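CRISPR-associated protein, Cse2 family (Meiothermus ruber, PDB 3WA8) probably serves as a small subunit of the Cascade surveillance complex, binding G-rich crRNA sequence and helping to stabilise the R-loop. Local coordinates at residues Y105-H111 / K182-F187. Numbering follows the deposited sequence.
Sequences YRRTLGH and KWARAF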
ATOM      1  N   TYR A 105      -8.228 -10.009  -5.805  1.00 80.73           N
ATOM      2  CA  TYR A 105      -6.982  -9.686  -6.503  1.00 76.05           C
ATOM      3  C   TYR A 105      -6.817  -8.242  -6.952  1.00 73.51           C
ATOM      4  O   TYR A 105      -5.736  -7.669  -6.778  1.00 69.42           O
ATOM      5  CB  TYR A 105      -6.786 -10.610  -7.701  1.00 78.16           C
ATOM      6  CG  TYR A 105      -6.378 -12.033  -7.331  1.00 79.88           C
ATOM      7  CD1 TYR A 105      -7.083 -13.139  -7.838  1.00 85.20           C
ATOM      8  CD2 TYR A 105      -5.294 -12.283  -6.476  1.00 75.82           C
ATOM      9  CE1 TYR A 105      -6.701 -14.458  -7.512  1.00 85.64           C
ATOM     10  CE2 TYR A 105      -4.927 -13.590  -6.135  1.00 77.32           C
ATOM     11  CZ  TYR A 105      -5.625 -14.666  -6.658  1.00 81.23           C
ATOM     12  OH  TYR A 105      -5.254 -15.942  -6.333  1.00 82.39           O
ATOM     13  N   ARG A 106      -7.873  -7.660  -7.533  1.00 75.59           N
ATOM     14  CA  ARG A 106      -7.821  -6.279  -8.042  1.00 74.51           C
ATOM     15  C   ARG A 106      -7.479  -5.315  -6.925  1.00 69.73           C
ATOM     16  O   ARG A 106      -6.770  -4.323  -7.115  1.00 67.59           O
ATOM     17  CB  ARG A 106      -9.145  -5.872  -8.672  1.00 79.52           C
ATOM     18  CG  ARG A 106      -9.617  -6.785  -9.798  1.00 85.37           C
ATOM     19  CD  ARG A 106     -11.047  -6.429 -10.305  1.00 91.00           C
ATOM     20  NE  ARG A 106     -11.418  -7.340 -11.391  1.00 98.81           N
ATOM     21  CZ  ARG A 106     -11.103  -7.155 -12.676  1.00102.53           C
ATOM     22  NH1 ARG A 106     -10.434  -6.063 -13.055  1.00101.33           N
ATOM     23  NH2 ARG A 106     -11.472  -8.059 -13.588  1.00107.24           N
ATOM     24  N   ARG A 107      -7.969  -5.645  -5.740  1.00 68.33           N
ATOM     25  CA  ARG A 107      -7.790  -4.808  -4.572  1.00 64.70           C
ATOM     26  C   ARG A 107      -6.402  -4.893  -3.923  1.00 58.74           C
ATOM     27  O   ARG A 107      -6.117  -4.146  -2.989  1.00 57.00           O
ATOM     28  CB  ARG A 107      -8.933  -5.044  -3.571  1.00 67.47           C
ATOM     29  CG  ARG A 107     -10.222  -4.317  -3.970  1.00 71.43           C
ATOM     30  CD  ARG A 107     -11.369  -4.536  -2.993  1.00 75.66           C
ATOM     31  NE  ARG A 107     -12.500  -3.630  -3.247  1.00 82.85           N
ATOM     32  CZ  ARG A 107     -12.603  -2.381  -2.773  1.00 82.73           C
ATOM     33  NH1 ARG A 107     -11.644  -1.867  -2.004  1.00 77.52           N
ATOM     34  NH2 ARG A 107     -13.678  -1.642  -3.064  1.00 87.93           N
ATOM     35  N   THR A 108      -5.529  -5.745  -4.453  1.00 55.75           N
ATOM     36  CA  THR A 108      -4.180  -5.923  -3.904  1.00 51.18           C
ATOM     37  C   THR A 108      -3.111  -5.165  -4.693  1.00 48.31           C
ATOM     38  O   THR A 108      -3.290  -4.871  -5.862  1.00 49.62           O
ATOM     39  CB  THR A 108      -3.767  -7.402  -3.908  1.00 51.99           C
ATOM     40  OG1 THR A 108      -3.305  -7.757  -5.221  1.00 54.33           O
ATOM     41  CG2 THR A 108      -4.909  -8.308  -3.495  1.00 53.21           C
ATOM     42  N   LEU A 109      -1.979  -4.878  -4.074  1.00 45.16           N
ATOM     43  CA  LEU A 109      -0.990  -4.055  -4.747  1.00 43.70           C
ATOM     44  C   LEU A 109      -0.431  -4.755  -5.998  1.00 45.06           C
ATOM     45  O   LEU A 109       0.028  -4.097  -6.960  1.00 45.62           O
ATOM     46  CB  LEU A 109       0.130  -3.658  -3.797  1.00 41.27           C
ATOM     47  CG  LEU A 109       0.805  -2.379  -4.298  1.00 41.64           C
ATOM     48  CD1 LEU A 109      -0.154  -1.205  -4.107  1.00 42.81           C
ATOM     49  CD2 LEU A 109       2.172  -2.107  -3.648  1.00 38.36           C
ATOM     50  N   GLY A 110      -0.467  -6.085  -5.980  1.00 45.21           N
ATOM     51  CA  GLY A 110      -0.101  -6.863  -7.146  1.00 46.24           C
ATOM     52  C   GLY A 110      -0.891  -6.365  -8.347  1.00 48.54           C
ATOM     53  O   GLY A 110      -0.324  -6.075  -9.418  1.00 49.75           O
ATOM     54  N   HIS A 111      -2.203  -6.221  -8.181  1.00 49.51           N
ATOM     55  CA  HIS A 111      -2.991  -5.733  -9.309  1.00 52.29           C
ATOM     56  C   HIS A 111      -2.536  -4.328  -9.749  1.00 52.19           C
ATOM     57  O   HIS A 111      -2.417  -4.068 -10.958  1.00 54.84           O
ATOM     58  CB  HIS A 111      -4.491  -5.808  -9.044  1.00 53.92           C
ATOM     59  CG  HIS A 111      -5.323  -5.132 -10.090  1.00 58.00           C
ATOM     60  ND1 HIS A 111      -5.728  -5.762 -11.246  1.00 62.43           N
ATOM     61  CD2 HIS A 111      -5.838  -3.880 -10.146  1.00 59.65           C
ATOM     62  CE1 HIS A 111      -6.458  -4.932 -11.966  1.00 65.22           C
ATOM     63  NE2 HIS A 111      -6.531  -3.779 -11.324  1.00 64.38           N
ATOM     64  N   LYS A 182      -0.075 -13.955  -2.784  1.00 55.32           N
ATOM     65  CA  LYS A 182      -1.339 -13.376  -3.220  1.00 55.66           C
ATOM     66  C   LYS A 182      -1.044 -12.322  -4.252  1.00 52.99           C
ATOM     67  O   LYS A 182      -1.669 -12.285  -5.308  1.00 54.02           O
ATOM     68  CB  LYS A 182      -2.070 -12.742  -2.040  1.00 56.26           C
ATOM     69  CG  LYS A 182      -3.551 -12.440  -2.284  1.00 59.21           C
ATOM     70  CD  LYS A 182      -4.018 -11.242  -1.467  1.00 60.73           C
ATOM     71  CE  LYS A 182      -4.002 -11.478   0.059  1.00 63.57           C
ATOM     72  NZ  LYS A 182      -4.057 -10.189   0.820  1.00 61.07           N
ATOM     73  N   TRP A 183      -0.069 -11.474  -3.943  1.00 49.82           N
ATOM     74  CA  TRP A 183       0.329 -10.437  -4.861  1.00 47.73           C
ATOM     75  C   TRP A 183       0.773 -11.029  -6.180  1.00 48.89           C
ATOM     76  O   TRP A 183       0.318 -10.591  -7.228  1.00 49.99           O
ATOM     77  CB  TRP A 183       1.431  -9.603  -4.250  1.00 45.28           C
ATOM     78  CG  TRP A 183       0.920  -8.661  -3.236  1.00 44.37           C
ATOM     79  CD1 TRP A 183      -0.290  -8.711  -2.598  1.00 46.16           C
ATOM     80  CD2 TRP A 183       1.602  -7.536  -2.700  1.00 42.62           C
ATOM     81  NE1 TRP A 183      -0.407  -7.680  -1.706  1.00 43.90           N
ATOM     82  CE2 TRP A 183       0.743  -6.947  -1.734  1.00 42.33           C
ATOM     83  CE3 TRP A 183       2.865  -6.973  -2.919  1.00 41.97           C
ATOM     84  CZ2 TRP A 183       1.096  -5.820  -1.004  1.00 40.50           C
ATOM     85  CZ3 TRP A 183       3.224  -5.839  -2.188  1.00 41.76           C
ATOM     86  CH2 TRP A 183       2.333  -5.274  -1.242  1.00 40.79           C
ATOM     87  N   ALA A 184       1.630 -12.045  -6.131  1.00 48.91           N
ATOM     88  CA  ALA A 184       2.179 -12.605  -7.341  1.00 49.90           C
ATOM     89  C   ALA A 184       1.059 -13.085  -8.256  1.00 52.36           C
ATOM     90  O   ALA A 184       1.095 -12.900  -9.493  1.00 53.31           O
ATOM     91  CB  ALA A 184       3.122 -13.746  -7.012  1.00 50.95           C
ATOM     92  N   ARG A 185       0.048 -13.693  -7.645  1.00 53.72           N
ATOM     93  CA  ARG A 185      -1.028 -14.286  -8.416  1.00 56.24           C
ATOM     94  C   ARG A 185      -1.843 -13.188  -9.012  1.00 56.36           C
ATOM     95  O   ARG A 185      -2.294 -13.318 -10.130  1.00 59.30           O
ATOM     96  CB  ARG A 185      -1.903 -15.211  -7.576  1.00 58.45           C
ATOM     97  CG  ARG A 185      -1.136 -16.339  -6.956  1.00 57.37           C
ATOM     98  CD  ARG A 185      -2.027 -17.301  -6.266  1.00 57.95           C
ATOM     99  NE  ARG A 185      -1.171 -18.246  -5.593  1.00 59.42           N
ATOM    100  CZ  ARG A 185      -1.511 -19.483  -5.280  1.00 64.51           C
ATOM    101  NH1 ARG A 185      -2.725 -19.938  -5.560  1.00 68.54           N
ATOM    102  NH2 ARG A 185      -0.616 -20.266  -4.692  1.00 67.14           N
ATOM    103  N   ALA A 186      -2.003 -12.094  -8.282  1.00 54.35           N
ATOM    104  CA  ALA A 186      -2.773 -10.977  -8.791  1.00 54.99           C
ATOM    105  C   ALA A 186      -2.058 -10.433  -9.996  1.00 55.41           C
ATOM    106  O   ALA A 186      -2.671 -10.241 -11.033  1.00 58.48           O
ATOM    107  CB  ALA A 186      -2.939  -9.913  -7.745  1.00 52.73           C
ATOM    108  N   PHE A 187      -0.758 -10.209  -9.874  1.00 53.75           N
ATOM    109  CA  PHE A 187       0.022  -9.676 -10.975  1.00 55.00           C
ATOM    110  C   PHE A 187      -0.141 -10.527 -12.235  1.00 58.94           C
ATOM    111  O   PHE A 187      -0.545 -10.026 -13.289  1.00 61.71           O
ATOM    112  CB  PHE A 187       1.489  -9.616 -10.589  1.00 53.29           C
ATOM    113  CG  PHE A 187       2.383  -9.047 -11.659  1.00 54.30           C
ATOM    114  CD1 PHE A 187       2.688  -7.681 -11.676  1.00 54.00           C
ATOM    115  CD2 PHE A 187       2.939  -9.867 -12.629  1.00 55.71           C
ATOM    116  CE1 PHE A 187       3.507  -7.126 -12.659  1.00 55.58           C
ATOM    117  CE2 PHE A 187       3.774  -9.315 -13.623  1.00 59.50           C
ATOM    118  CZ  PHE A 187       4.052  -7.942 -13.640  1.00 58.29           C
TER
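Leu109 lies over one face of the indole of Trp183, its CB 3.8 Å from the centroid of the six-membered ring and 16° off the normal, a CH-pi contact. CD2 of the same leucine reaches the far rim at CH2 and CZ3, while the backbone N of Gly110 sits above that face nearer the pyrrole end. With CG beside its backbone N (chi1 -76°), Trp183 swings its ring back under the start of helix 109-119; NE1 then hydrogen-bonds Asp168 of helix 162-170, which also takes a salt bridge from Lys182 NZ.

Van der Waals packing, much of it on Ala186, makes up most of the rest. Ala186 CB lies 3.6 Å from Tyr105 CD2 and close to Thr108 OG1, and Gly110 brings its backbone near, with CA 3.8 Å from Trp183 O. Tyr105 lays its ring along helix 178-197, the edge near Lys182 O and the hydroxyl beside Arg185 CD, whereas Thr108 CG2 meets Lys182 CD at 3.7 Å.

Thr108, at the N-cap of helix 109-119, makes its side-chain bond within its own segment, OG1 to Tyr105 O at 2.9 Å, in the carbonyl plane on a lone pair; the same oxygen accepts Thr108 N, fixing the turn between the two helices.

Cut back to an alanine, Trp183 would probably leave a gap beneath Leu109 CB and Asp168 without the indole N-H. No hydrogen bond spans the two segments, so this buried helix-helix packing of the all-helical Cse2 fold, with the turn between helices 102-106 and 109-119 set against helix 178-197, rests on close side-chain packing and the CH-pi contact, while Asp168 ties Trp183 and Lys182 to helix 162-170.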